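PDB 4RNL: possible galactose mutarotase, which is of unproven function but probably interconverts the alpha and beta anomers of galactose or a related sugar. Local coordinates for residues Tyr77-Arg88 with Ser111-Arg121; Ser194-Leu202 with Arg232-Ala240. All coordinates share one frame; numbering follows the deposited sequence.

Contact 1 of 2, residues Tyr77-Arg88 with Ser111-Arg121; sequences YFGALVGRYANR and SLHGGPGGFSR. With GOL (glycerol), chain E.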
ATOM      1  N   TYR A  77      -7.426  -6.151   1.779  1.00 12.39           N
ATOM      2  CA  TYR A  77      -6.111  -5.645   2.161  1.00 12.34           C
ATOM      3  C   TYR A  77      -6.145  -4.218   2.716  1.00 14.18           C
ATOM      4  O   TYR A  77      -5.209  -3.452   2.497  1.00 12.27           O
ATOM      5  CB  TYR A  77      -5.137  -5.730   0.975  1.00 11.10           C
ATOM      6  CG  TYR A  77      -4.867  -7.155   0.550  1.00 11.88           C
ATOM      7  CD1 TYR A  77      -5.718  -7.809  -0.331  1.00 17.01           C
ATOM      8  CD2 TYR A  77      -3.786  -7.856   1.062  1.00 13.79           C
ATOM      9  CE1 TYR A  77      -5.483  -9.125  -0.711  1.00 19.94           C
ATOM     10  CE2 TYR A  77      -3.543  -9.178   0.693  1.00 15.90           C
ATOM     11  CZ  TYR A  77      -4.400  -9.805  -0.187  1.00 16.25           C
ATOM     12  OH  TYR A  77      -4.162 -11.114  -0.565  1.00 16.97           O
ATOM     13  N   PHE A  78      -7.210  -3.859   3.433  1.00 12.66           N
ATOM     14  CA  PHE A  78      -7.308  -2.515   4.003  1.00 15.03           C
ATOM     15  C   PHE A  78      -6.064  -2.172   4.820  1.00 18.21           C
ATOM     16  O   PHE A  78      -5.672  -2.939   5.698  1.00 11.35           O
ATOM     17  CB  PHE A  78      -8.544  -2.392   4.898  1.00 13.39           C
ATOM     18  CG  PHE A  78      -9.840  -2.289   4.145  1.00 16.92           C
ATOM     19  CD1 PHE A  78      -9.880  -1.753   2.861  1.00 15.30           C
ATOM     20  CD2 PHE A  78     -11.022  -2.722   4.726  1.00 22.90           C
ATOM     21  CE1 PHE A  78     -11.093  -1.647   2.177  1.00 16.82           C
ATOM     22  CE2 PHE A  78     -12.235  -2.624   4.048  1.00 26.51           C
ATOM     23  CZ  PHE A  78     -12.267  -2.087   2.771  1.00 17.73           C
ATOM     24  N   GLY A  79      -5.441  -1.035   4.500  1.00 13.68           N
ATOM     25  CA  GLY A  79      -4.304  -0.494   5.236  1.00 11.73           C
ATOM     26  C   GLY A  79      -3.014  -1.299   5.273  1.00 14.32           C
ATOM     27  O   GLY A  79      -2.060  -0.925   5.971  1.00 13.69           O
ATOM     28  N   ALA A  80      -2.947  -2.376   4.496  1.00 10.60           N
ATOM     29  CA  ALA A  80      -1.987  -3.434   4.793  1.00 13.00           C
ATOM     30  C   ALA A  80      -0.578  -3.247   4.250  1.00 11.52           C
ATOM     31  O   ALA A  80      -0.383  -2.779   3.126  1.00 11.63           O
ATOM     32  CB  ALA A  80      -2.541  -4.776   4.336  1.00 17.76           C
ATOM     33  N   LEU A  81       0.398  -3.637   5.068  1.00  9.94           N
ATOM     34  CA  LEU A  81       1.762  -3.879   4.605  1.00 11.82           C
ATOM     35  C   LEU A  81       1.687  -5.148   3.754  1.00 16.98           C
ATOM     36  O   LEU A  81       1.302  -6.210   4.249  1.00 15.79           O
ATOM     37  CB  LEU A  81       2.666  -4.106   5.824  1.00 12.74           C
ATOM     38  CG  LEU A  81       4.197  -4.155   5.751  1.00 22.55           C
ATOM     39  CD1 LEU A  81       4.768  -4.335   7.153  1.00 20.66           C
ATOM     40  CD2 LEU A  81       4.697  -5.249   4.870  1.00 20.36           C
ATOM     41  N   VAL A  82       2.044  -5.050   2.478  1.00 10.86           N
ATOM     42  CA  VAL A  82       1.895  -6.183   1.576  1.00  9.34           C
ATOM     43  C   VAL A  82       3.260  -6.736   1.179  1.00  9.48           C
ATOM     44  O   VAL A  82       4.169  -5.974   0.841  1.00 11.37           O
ATOM     45  CB  VAL A  82       1.116  -5.787   0.311  1.00 11.33           C
ATOM     46  CG1 VAL A  82       1.115  -6.930  -0.690  1.00 14.54           C
ATOM     47  CG2 VAL A  82      -0.307  -5.403   0.683  1.00 12.20           C
ATOM     48  N   GLY A  83       3.403  -8.059   1.227  1.00 11.61           N
ATOM     49  CA  GLY A  83       4.651  -8.721   0.851  1.00 12.44           C
ATOM     50  C   GLY A  83       4.435 -10.222   0.944  1.00 12.47           C
ATOM     51  O   GLY A  83       3.373 -10.637   1.427  1.00  9.56           O
ATOM     52  N   ARG A  84       5.408 -11.044   0.540  1.00 11.01           N
ATOM     53  CA  ARG A  84       6.746 -10.615   0.122  1.00 13.39           C
ATOM     54  C   ARG A  84       6.751  -9.954  -1.254  1.00 13.69           C
ATOM     55  O   ARG A  84       7.674  -9.207  -1.595  1.00 12.86           O
ATOM     56  CB  ARG A  84       7.691 -11.835   0.105  1.00 16.29           C
ATOM     57  CG  ARG A  84       9.162 -11.503  -0.107  1.00 12.15           C
ATOM     58  CD  ARG A  84      10.033 -12.756  -0.193  1.00 13.04           C
ATOM     59  NE  ARG A  84       9.980 -13.581   1.021  1.00 13.62           N
ATOM     60  CZ  ARG A  84      10.968 -14.393   1.399  1.00 15.55           C
ATOM     61  NH1 ARG A  84      12.081 -14.464   0.676  1.00 15.71           N
ATOM     62  NH2 ARG A  84      10.859 -15.123   2.502  1.00 15.64           N
ATOM     63  N   TYR A  85       5.728 -10.244  -2.052  1.00 10.80           N
ATOM     64  CA  TYR A  85       5.639  -9.673  -3.399  1.00  9.93           C
ATOM     65  C   TYR A  85       4.259  -9.065  -3.620  1.00  9.65           C
ATOM     66  O   TYR A  85       3.254  -9.778  -3.666  1.00 13.17           O
ATOM     67  CB  TYR A  85       5.993 -10.694  -4.509  1.00 10.13           C
ATOM     68  CG  TYR A  85       6.124  -9.987  -5.847  1.00 11.63           C
ATOM     69  CD1 TYR A  85       5.006  -9.741  -6.632  1.00 12.41           C
ATOM     70  CD2 TYR A  85       7.356  -9.507  -6.287  1.00 14.02           C
ATOM     71  CE1 TYR A  85       5.100  -9.052  -7.816  1.00 15.94           C
ATOM     72  CE2 TYR A  85       7.468  -8.817  -7.481  1.00 12.51           C
ATOM     73  CZ  TYR A  85       6.329  -8.591  -8.238  1.00 14.81           C
ATOM     74  OH  TYR A  85       6.408  -7.900  -9.426  1.00 15.95           O
ATOM     75  N   ALA A  86       4.215  -7.745  -3.762  1.00 11.58           N
ATOM     76  CA  ALA A  86       2.939  -7.047  -3.922  1.00 12.36           C
ATOM     77  C   ALA A  86       2.444  -7.199  -5.350  1.00 12.14           C
ATOM     78  O   ALA A  86       3.230  -7.154  -6.302  1.00 16.11           O
ATOM     79  CB  ALA A  86       3.075  -5.579  -3.570  1.00 13.50           C
ATOM     80  N   ASN A  87       1.130  -7.332  -5.482  1.00 11.15           N
ATOM     81  CA  ASN A  87       0.472  -7.618  -6.758  1.00 10.90           C
ATOM     82  C   ASN A  87       0.729  -9.040  -7.277  1.00 10.79           C
ATOM     83  O   ASN A  87       0.981  -9.957  -6.488  1.00 15.97           O
ATOM     84  CB  ASN A  87       0.771  -6.547  -7.812  1.00 14.26           C
ATOM     85  CG  ASN A  87      -0.415  -6.285  -8.707  1.00 18.17           C
ATOM     86  OD1 ASN A  87      -0.565  -6.927  -9.740  1.00 21.10           O
ATOM     87  ND2 ASN A  87      -1.296  -5.371  -8.286  1.00 21.49           N
ATOM     88  N   ARG A  88       0.660  -9.228  -8.590  1.00 11.37           N
ATOM     89  CA  ARG A  88       0.504 -10.570  -9.141  1.00 13.53           C
ATOM     90  C   ARG A  88       1.764 -11.154  -9.756  1.00 13.43           C
ATOM     91  O   ARG A  88       2.550 -10.446 -10.391  1.00 16.13           O
ATOM     92  CB  ARG A  88      -0.623 -10.578 -10.186  1.00 16.37           C
ATOM     93  CG  ARG A  88      -1.980 -10.251  -9.606  1.00 15.57           C
ATOM     94  CD  ARG A  88      -3.086 -10.231 -10.647  1.00 14.35           C
ATOM     95  NE  ARG A  88      -4.381 -10.146  -9.965  1.00 17.96           N
ATOM     96  CZ  ARG A  88      -4.923  -9.011  -9.540  1.00 27.46           C
ATOM     97  NH1 ARG A  88      -4.303  -7.858  -9.757  1.00 23.37           N
ATOM     98  NH2 ARG A  88      -6.087  -9.024  -8.897  1.00 26.33           N
ATOM     99  N   SER A 111      -0.490 -15.987  -8.274  1.00 14.83           N
ATOM    100  CA  SER A 111      -0.196 -15.600  -6.898  1.00 15.52           C
ATOM    101  C   SER A 111      -0.414 -14.101  -6.727  1.00 14.94           C
ATOM    102  O   SER A 111       0.035 -13.306  -7.564  1.00 14.88           O
ATOM    103  CB  SER A 111       1.253 -15.955  -6.563  1.00 15.50           C
ATOM    104  OG  SER A 111       1.692 -15.232  -5.423  1.00 15.74           O
ATOM    105  N   LEU A 112      -1.098 -13.707  -5.650  1.00 13.33           N
ATOM    106  CA  LEU A 112      -1.391 -12.290  -5.397  1.00 10.79           C
ATOM    107  C   LEU A 112      -0.930 -11.888  -4.009  1.00 11.15           C
ATOM    108  O   LEU A 112      -1.214 -12.592  -3.030  1.00 14.30           O
ATOM    109  CB  LEU A 112      -2.898 -12.020  -5.510  1.00 13.65           C
ATOM    110  CG  LEU A 112      -3.403 -10.645  -5.057  1.00 16.23           C
ATOM    111  CD1 LEU A 112      -2.925  -9.534  -5.987  1.00 16.15           C
ATOM    112  CD2 LEU A 112      -4.919 -10.653  -4.965  1.00 21.45           C
ATOM    113  N   HIS A 113      -0.213 -10.767  -3.932  1.00 11.55           N
ATOM    114  CA  HIS A 113       0.115 -10.113  -2.659  1.00  9.26           C
ATOM    115  C   HIS A 113       0.813 -11.038  -1.665  1.00 10.50           C
ATOM    116  O   HIS A 113       0.581 -10.964  -0.455  1.00 11.70           O
ATOM    117  CB  HIS A 113      -1.150  -9.509  -2.013  1.00  9.22           C
ATOM    118  CG  HIS A 113      -1.711  -8.327  -2.749  1.00 11.09           C
ATOM    119  ND1 HIS A 113      -0.943  -7.500  -3.538  1.00 11.97           N
ATOM    120  CD2 HIS A 113      -2.971  -7.828  -2.800  1.00 10.48           C
ATOM    121  CE1 HIS A 113      -1.701  -6.547  -4.052  1.00 13.55           C
ATOM    122  NE2 HIS A 113      -2.939  -6.719  -3.614  1.00 13.41           N
ATOM    123  N   GLY A 114       1.672 -11.918  -2.167  1.00 13.45           N
ATOM    124  CA  GLY A 114       2.474 -12.729  -1.276  1.00  8.98           C
ATOM    125  C   GLY A 114       1.833 -14.013  -0.780  1.00  9.45           C
ATOM    126  O   GLY A 114       2.435 -14.728   0.014  1.00 12.82           O
ATOM    127  N   GLY A 115       0.620 -14.317  -1.235  1.00 11.74           N
ATOM    128  CA  GLY A 115      -0.006 -15.583  -0.883  1.00 11.57           C
ATOM    129  C   GLY A 115      -0.961 -15.473   0.291  1.00 13.57           C
ATOM    130  O   GLY A 115      -1.072 -14.411   0.900  1.00 13.16           O
ATOM    131  N   PRO A 116      -1.661 -16.570   0.615  1.00 11.48           N
ATOM    132  CA  PRO A 116      -2.657 -16.545   1.693  1.00 11.71           C
ATOM    133  C   PRO A 116      -2.063 -16.104   3.020  1.00 15.78           C
ATOM    134  O   PRO A 116      -2.734 -15.382   3.764  1.00 20.76           O
ATOM    135  CB  PRO A 116      -3.117 -18.004   1.776  1.00 18.62           C
ATOM    136  CG  PRO A 116      -2.912 -18.528   0.374  1.00 19.64           C
ATOM    137  CD  PRO A 116      -1.636 -17.868  -0.087  1.00 15.52           C
ATOM    138  N   GLY A 117      -0.841 -16.537   3.315  1.00 15.18           N
ATOM    139  CA  GLY A 117      -0.147 -16.101   4.519  1.00 17.23           C
ATOM    140  C   GLY A 117       0.889 -15.014   4.260  1.00 13.61           C
ATOM    141  O   GLY A 117       1.954 -15.001   4.884  1.00 14.63           O
ATOM    142  N   GLY A 118       0.579 -14.096   3.346  1.00 12.28           N
ATOM    143  CA  GLY A 118       1.448 -12.961   3.076  1.00 11.95           C
ATOM    144  C   GLY A 118       1.651 -12.039   4.274  1.00 16.54           C
ATOM    145  O   GLY A 118       1.058 -12.245   5.350  1.00 13.61           O
ATOM    146  N   PHE A 119       2.470 -11.003   4.074  1.00  7.96           N
ATOM    147  CA  PHE A 119       2.892 -10.105   5.155  1.00  8.59           C
ATOM    148  C   PHE A 119       1.706  -9.390   5.807  1.00 15.76           C
ATOM    149  O   PHE A 119       1.790  -8.958   6.954  1.00 11.39           O
ATOM    150  CB  PHE A 119       3.884  -9.049   4.634  1.00 11.59           C
ATOM    151  CG  PHE A 119       5.272  -9.586   4.282  1.00 10.45           C
ATOM    152  CD1 PHE A 119       5.567 -10.943   4.334  1.00 14.88           C
ATOM    153  CD2 PHE A 119       6.283  -8.699   3.917  1.00 12.93           C
ATOM    154  CE1 PHE A 119       6.859 -11.410   4.017  1.00 13.71           C
ATOM    155  CE2 PHE A 119       7.564  -9.153   3.588  1.00 15.25           C
ATOM    156  CZ  PHE A 119       7.851 -10.513   3.643  1.00 14.48           C
ATOM    157  N   SER A 120       0.601  -9.274   5.072  1.00 10.46           N
ATOM    158  CA  SER A 120      -0.560  -8.548   5.585  0.64  8.67           C
ATOM    159  C   SER A 120      -1.380  -9.378   6.567  1.00 11.98           C
ATOM    160  O   SER A 120      -2.320  -8.866   7.177  1.00 13.25           O
ATOM    161  CB  SER A 120      -1.453  -8.112   4.429  0.64 10.38           C
ATOM    162  OG  SER A 120      -1.986  -9.244   3.783  0.64 13.32           O
ATOM    163  N   ARG A 121      -1.020 -10.646   6.729  1.00 11.66           N
ATOM    164  CA  ARG A 121      -1.776 -11.549   7.600  1.00 13.72           C
ATOM    165  C   ARG A 121      -0.904 -12.235   8.638  1.00 14.44           C
ATOM    166  O   ARG A 121      -1.240 -13.317   9.119  1.00 13.70           O
ATOM    167  CB  ARG A 121      -2.503 -12.607   6.760  1.00 17.77           C
ATOM    168  CG  ARG A 121      -3.634 -12.051   5.906  1.00 23.20           C
ATOM    169  CD  ARG A 121      -3.345 -12.231   4.432  1.00 26.69           C
ATOM    170  NE  ARG A 121      -4.404 -11.673   3.590  1.00 25.62           N
ATOM    171  CZ  ARG A 121      -5.101 -12.380   2.712  1.00 21.73           C
ATOM    172  NH1 ARG A 121      -4.844 -13.675   2.538  1.00 17.94           N
ATOM    173  NH2 ARG A 121      -6.038 -11.789   1.988  1.00 18.11           N
TER
HETATM  174  C1  GOL E 401      -4.764  -3.999  -6.218  1.00 28.77           C
HETATM  175  O1  GOL E 401      -3.786  -4.133  -5.216  1.00 34.91           O
HETATM  176  C2  GOL E 401      -5.011  -5.339  -6.911  1.00 29.93           C
HETATM  177  O2  GOL E 401      -4.505  -5.304  -8.243  1.00 17.63           O
HETATM  178  C3  GOL E 401      -6.519  -5.592  -6.912  1.00 36.82           C
HETATM  179  O3  GOL E 401      -6.858  -6.651  -7.783  1.00 34.73           O
HETATM  180  O   HOH W   1      -1.796 -11.927   0.519  1.00 20.12           O
HETATM  181  O   HOH W   2       0.519  -9.481   2.034  1.00 12.82           O
HETATM  182  O   HOH W   3       4.888 -13.898   1.210  1.00 12.23           O
HETATM  183  O   HOH W   4       2.479 -12.550  -4.902  1.00 12.86           O
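R88 and L112 form an antiparallel non-hydrogen-bonded pair, and next to it N87 and H113 lock together: the H113 amide bonds to N87 O at 2.9 Å, while N87 N returns a bond of 2.8 Å to ND1 of the H113 ring, lying 21° out of its plane, while NE2 donates to O1 of a glycerol. CG of H113 stands anti to its carbonyl carbon (chi1 -69°), which turns ND1 to the N87 amide and the CD2 edge to the face of Y77. This pair is T-shaped, the planes at 72°, with CD2 over the centre of the phenol ring. Replacing H113 by an alanine would probably leave N87 N without its acceptor, remove the edge-to-face partner of Y77 and cost the glycerol a donor. R88 reaches the same glycerol with NH1 and NH2, its guanidinium lying over CD1 of L112; N87 ND2 adds a weak bond. Since the family binds sugars in such a pocket, the glycerol plausibly mimics sugar hydroxyls, and H182, D242 and E308 grip it too. Farther along, F119 N makes a nearly straight 2.8 Å bond to G83 O, and the F119 ring lies face-on against the G83 backbone; a CB on G83 would collide with CD2 of that ring. The Y77 hydroxyl donates to a water that bridges to H113 O and G115 O. Strand 81-82 pairs with strand 180-185 at the edge of its sheet, while L81 and F119 pack on strand 150-159.

Contact 2 of 2, residues Ser194-Leu202 with Arg232-Ala240; sequences SAAGHELRL and RAARAVAGA. With PO4 (phosphate ion), chain G.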
ATOM      1  N   SER A 194     -18.718   7.789  -2.471  1.00 12.13           N
ATOM      2  CA  SER A 194     -17.713   7.508  -3.502  1.00 11.61           C
ATOM      3  C   SER A 194     -16.532   8.473  -3.471  1.00 11.39           C
ATOM      4  O   SER A 194     -16.685   9.658  -3.160  1.00 14.17           O
ATOM      5  CB  SER A 194     -18.347   7.522  -4.895  1.00 13.69           C
ATOM      6  OG  SER A 194     -17.355   7.319  -5.895  1.00 13.89           O
ATOM      7  N   ALA A 195     -15.350   7.956  -3.796  1.00  8.64           N
ATOM      8  CA  ALA A 195     -14.173   8.805  -3.962  1.00 10.48           C
ATOM      9  C   ALA A 195     -13.905   9.105  -5.441  1.00 11.56           C
ATOM     10  O   ALA A 195     -12.865   9.656  -5.789  1.00 13.84           O
ATOM     11  CB  ALA A 195     -12.953   8.140  -3.315  1.00 10.36           C
ATOM     12  N   ALA A 196     -14.847   8.759  -6.319  1.00 14.30           N
ATOM     13  CA  ALA A 196     -14.581   8.882  -7.762  1.00 16.66           C
ATOM     14  C   ALA A 196     -14.551  10.340  -8.222  1.00 14.07           C
ATOM     15  O   ALA A 196     -14.058  10.641  -9.314  1.00 16.45           O
ATOM     16  CB  ALA A 196     -15.586   8.075  -8.582  1.00 15.13           C
ATOM     17  N   GLY A 197     -15.083  11.235  -7.383  1.00  8.77           N
ATOM     18  CA  GLY A 197     -15.032  12.662  -7.644  1.00 12.77           C
ATOM     19  C   GLY A 197     -13.702  13.313  -7.286  1.00 15.30           C
ATOM     20  O   GLY A 197     -13.470  14.479  -7.638  1.00 14.66           O
ATOM     21  N   HIS A 198     -12.825  12.583  -6.596  1.00 10.31           N
ATOM     22  CA  HIS A 198     -11.491  13.118  -6.282  1.00  8.35           C
ATOM     23  C   HIS A 198     -10.717  13.415  -7.560  1.00 12.36           C
ATOM     24  O   HIS A 198     -10.804  12.673  -8.539  1.00 13.13           O
ATOM     25  CB  HIS A 198     -10.646  12.132  -5.473  1.00  8.07           C
ATOM     26  CG  HIS A 198     -11.106  11.931  -4.061  1.00 16.61           C
ATOM     27  ND1 HIS A 198     -12.380  12.240  -3.636  1.00 18.82           N
ATOM     28  CD2 HIS A 198     -10.456  11.438  -2.983  1.00 15.66           C
ATOM     29  CE1 HIS A 198     -12.494  11.946  -2.353  1.00 17.42           C
ATOM     30  NE2 HIS A 198     -11.342  11.451  -1.933  1.00 14.37           N
ATOM     31  N   GLU A 199      -9.924  14.480  -7.531  1.00 12.39           N
ATOM     32  CA  GLU A 199      -9.075  14.820  -8.665  1.00  8.94           C
ATOM     33  C   GLU A 199      -7.697  14.219  -8.442  1.00 10.24           C
ATOM     34  O   GLU A 199      -7.109  14.366  -7.365  1.00 12.03           O
ATOM     35  CB  GLU A 199      -8.987  16.338  -8.824  1.00 12.10           C
ATOM     36  CG  GLU A 199     -10.339  16.962  -9.166  1.00 14.73           C
ATOM     37  CD  GLU A 199     -10.292  18.472  -9.263  1.00 23.52           C
ATOM     38  OE1 GLU A 199      -9.328  19.079  -8.739  1.00 23.01           O
ATOM     39  OE2 GLU A 199     -11.229  19.052  -9.864  1.00 19.49           O
ATOM     40  N   LEU A 200      -7.196  13.522  -9.457  1.00 10.17           N
ATOM     41  CA  LEU A 200      -5.898  12.863  -9.369  1.00 11.25           C
ATOM     42  C   LEU A 200      -5.000  13.377 -10.474  1.00 10.70           C
ATOM     43  O   LEU A 200      -5.433  13.488 -11.621  1.00  9.70           O
ATOM     44  CB  LEU A 200      -6.060  11.344  -9.525  1.00 14.05           C
ATOM     45  CG  LEU A 200      -4.766  10.521  -9.530  1.00 11.39           C
ATOM     46  CD1 LEU A 200      -4.032  10.688  -8.209  1.00 14.16           C
ATOM     47  CD2 LEU A 200      -5.052   9.057  -9.800  1.00  7.35           C
ATOM     48  N   ARG A 201      -3.762  13.708 -10.123  1.00  8.92           N
ATOM     49  CA  ARG A 201      -2.709  13.938 -11.106  1.00  9.93           C
ATOM     50  C   ARG A 201      -1.595  12.928 -10.863  1.00 15.07           C
ATOM     51  O   ARG A 201      -1.191  12.722  -9.720  1.00 12.38           O
ATOM     52  CB  ARG A 201      -2.155  15.367 -10.994  1.00 12.42           C
ATOM     53  CG  ARG A 201      -1.068  15.659 -12.036  1.00 16.21           C
ATOM     54  CD  ARG A 201      -0.492  17.075 -11.929  1.00 23.87           C
ATOM     55  NE  ARG A 201       0.357  17.226 -10.748  1.00 32.58           N
ATOM     56  CZ  ARG A 201       1.602  16.761 -10.647  1.00 41.10           C
ATOM     57  NH1 ARG A 201       2.164  16.106 -11.657  1.00 39.96           N
ATOM     58  NH2 ARG A 201       2.290  16.945  -9.528  1.00 45.85           N
ATOM     59  N   LEU A 202      -1.103  12.287 -11.926  1.00 10.00           N
ATOM     60  CA  LEU A 202       0.010  11.344 -11.795  1.00 12.36           C
ATOM     61  C   LEU A 202       1.155  11.773 -12.676  1.00 14.71           C
ATOM     62  O   LEU A 202       0.952  12.176 -13.824  1.00 17.60           O
ATOM     63  CB  LEU A 202      -0.399   9.919 -12.198  1.00 10.07           C
ATOM     64  CG  LEU A 202      -1.535   9.244 -11.439  1.00 13.29           C
ATOM     65  CD1 LEU A 202      -1.887   7.919 -12.117  1.00 11.79           C
ATOM     66  CD2 LEU A 202      -1.148   9.026  -9.972  1.00 15.40           C
ATOM     67  N   ARG A 232      -2.040  12.949 -16.547  1.00  8.75           N
ATOM     68  CA  ARG A 232      -0.914  13.877 -16.535  1.00 12.77           C
ATOM     69  C   ARG A 232      -1.356  15.272 -16.085  1.00 18.12           C
ATOM     70  O   ARG A 232      -0.575  16.009 -15.476  1.00 14.55           O
ATOM     71  CB  ARG A 232      -0.231  13.914 -17.898  1.00 11.09           C
ATOM     72  CG  ARG A 232       0.586  12.636 -18.214  1.00 14.02           C
ATOM     73  CD  ARG A 232       1.109  12.663 -19.645  1.00 13.11           C
ATOM     74  NE  ARG A 232       0.005  12.769 -20.600  1.00 15.51           N
ATOM     75  CZ  ARG A 232       0.142  13.126 -21.875  1.00 21.52           C
ATOM     76  NH1 ARG A 232       1.340  13.411 -22.366  1.00 17.68           N
ATOM     77  NH2 ARG A 232      -0.923  13.201 -22.659  1.00 19.90           N
ATOM     78  N   ALA A 233      -2.610  15.614 -16.380  1.00 13.90           N
ATOM     79  CA  ALA A 233      -3.258  16.814 -15.836  1.00 14.41           C
ATOM     80  C   ALA A 233      -4.331  16.389 -14.840  1.00 19.46           C
ATOM     81  O   ALA A 233      -5.077  15.444 -15.109  1.00 18.18           O
ATOM     82  CB  ALA A 233      -3.879  17.640 -16.956  1.00 14.73           C
ATOM     83  N   ALA A 234      -4.422  17.079 -13.700  1.00 15.61           N
ATOM     84  CA  ALA A 234      -5.365  16.691 -12.644  1.00 14.76           C
ATOM     85  C   ALA A 234      -6.777  16.593 -13.178  1.00 13.64           C
ATOM     86  O   ALA A 234      -7.228  17.486 -13.878  1.00 13.41           O
ATOM     87  CB  ALA A 234      -5.322  17.688 -11.504  1.00 12.55           C
ATOM     88  N   ARG A 235      -7.472  15.506 -12.845  1.00 13.38           N
ATOM     89  CA  ARG A 235      -8.847  15.302 -13.304  1.00 13.18           C
ATOM     90  C   ARG A 235      -9.548  14.312 -12.387  1.00 11.03           C
ATOM     91  O   ARG A 235      -8.889  13.515 -11.724  1.00 10.72           O
ATOM     92  CB  ARG A 235      -8.846  14.744 -14.732  1.00 15.75           C
ATOM     93  CG  ARG A 235      -7.823  13.626 -14.926  1.00 27.37           C
ATOM     94  CD  ARG A 235      -8.224  12.632 -16.016  1.00 28.03           C
ATOM     95  NE  ARG A 235      -9.116  11.609 -15.490  1.00 21.00           N
ATOM     96  CZ  ARG A 235      -9.093  10.334 -15.850  1.00 17.60           C
ATOM     97  NH1 ARG A 235      -8.223   9.904 -16.756  1.00 15.45           N
ATOM     98  NH2 ARG A 235      -9.941   9.487 -15.293  1.00 14.42           N
ATOM     99  N   ALA A 236     -10.878  14.333 -12.382  1.00 11.59           N
ATOM    100  CA  ALA A 236     -11.642  13.376 -11.582  1.00 10.78           C
ATOM    101  C   ALA A 236     -11.260  11.942 -11.952  1.00 14.58           C
ATOM    102  O   ALA A 236     -11.068  11.641 -13.135  1.00 12.20           O
ATOM    103  CB  ALA A 236     -13.135  13.598 -11.774  1.00 13.36           C
ATOM    104  N   VAL A 237     -11.123  11.073 -10.949  1.00 11.91           N
ATOM    105  CA  VAL A 237     -10.813   9.667 -11.196  1.00 12.32           C
ATOM    106  C   VAL A 237     -11.905   9.044 -12.072  1.00 12.59           C
ATOM    107  O   VAL A 237     -11.612   8.444 -13.120  1.00 11.01           O
ATOM    108  CB  VAL A 237     -10.621   8.878  -9.881  1.00 11.53           C
ATOM    109  CG1 VAL A 237     -10.489   7.384 -10.182  1.00 11.14           C
ATOM    110  CG2 VAL A 237      -9.372   9.379  -9.144  1.00 11.23           C
ATOM    111  N   ALA A 238     -13.152   9.210 -11.636  1.00 10.04           N
ATOM    112  CA  ALA A 238     -14.354   8.967 -12.444  1.00 12.15           C
ATOM    113  C   ALA A 238     -14.654   7.517 -12.834  1.00 16.12           C
ATOM    114  O   ALA A 238     -15.801   7.076 -12.730  1.00 15.09           O
ATOM    115  CB  ALA A 238     -14.364   9.865 -13.680  1.00 14.50           C
ATOM    116  N   GLY A 239     -13.647   6.783 -13.292  1.00 15.65           N
ATOM    117  CA  GLY A 239     -13.869   5.415 -13.736  1.00 14.87           C
ATOM    118  C   GLY A 239     -13.281   4.376 -12.801  1.00 14.69           C
ATOM    119  O   GLY A 239     -12.731   4.715 -11.747  1.00 14.05           O
ATOM    120  N   ALA A 240     -13.412   3.108 -13.187  1.00 12.68           N
ATOM    121  CA  ALA A 240     -12.820   2.006 -12.442  1.00 14.40           C
ATOM    122  C   ALA A 240     -11.399   1.776 -12.949  1.00  9.61           C
ATOM    123  O   ALA A 240     -11.158   1.798 -14.162  1.00 12.40           O
ATOM    124  CB  ALA A 240     -13.650   0.745 -12.633  1.00 13.78           C
TER
HETATM  125  P   PO4 G 403       0.401  14.481 -25.948  0.79 42.92           P
HETATM  126  O1  PO4 G 403       0.521  14.293 -27.439  0.79 44.72           O
HETATM  127  O2  PO4 G 403      -0.857  13.812 -25.455  0.79 37.39           O
HETATM  128  O3  PO4 G 403       1.609  13.889 -25.259  0.79 33.51           O
HETATM  129  O4  PO4 G 403       0.298  15.958 -25.647  0.79 50.67           O
HETATM  130  O   HOH W   5       1.705  15.036 -14.341  1.00 29.13           O
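A236 O is gripped by two nitrogens of one side chain: R235 donates to it from NE at 3.1 Å and from NH2 at 3.3 Å, side-on, with the oxygen close to the guanidinium plane. The chain can curl back like this because CG of R235 lies between its backbone N and carbonyl carbon (chi1 44°) and the chain bends again at chi3; beyond the two segments Y241 OH, the carbonyls of R228 and D230, and the F231 ring hold the group as well. Across the contact, R235 and L200 exchange backbone bonds, L200 N to R235 O being the shorter at 2.8 Å. This is an antiparallel hydrogen-bonded pair that adds strand 235-236 to strand 199-202 as the outermost strand of a large antiparallel sheet in the beta-sandwich of the galactose mutarotase fold. Past its end the ladder continues into loop: V237 N meets H198 O nearly in line with its carbonyl bond (C=O...N 176°), and A238 N reaches A196 O on a lone pair. V237 CG2 meets L200 CB at 3.9 Å, and V237 also touches L305 of strand 305-310. At the other end, R201 lays CG against R232 O, while NE forms a salt bridge to E260; NH1 donates to a water that links L202 O and R232 O. R232 turns outward to a phosphate, NH1 and NH2 each donating to a separate oxygen at 2.9 Å, with NH2 also salt-bridged to D230.

Overall arrangement
From the N terminus, the chain first runs through the five-stranded sheet of residues 7-59 and then enters contact 1, where residues 111-121 return to 77-88 and close a loop of 22 residues. Strands 125-129 to 180-185 follow before contact 2 opens; there 232-240 comes back to 194-202 and closes a loop of 29 residues. The two loops are in series, neither nested nor crossed, and they lie on opposite sides of the chain's centre. Contact 1 is buried and ties the edge strand 81-82 and the loop after it to the 111-121 loop, with the short 88-89/111-112 pair at one end and the glycerol beside it; contact 2 is only partly buried and finishes an edge of the nine-stranded sheet.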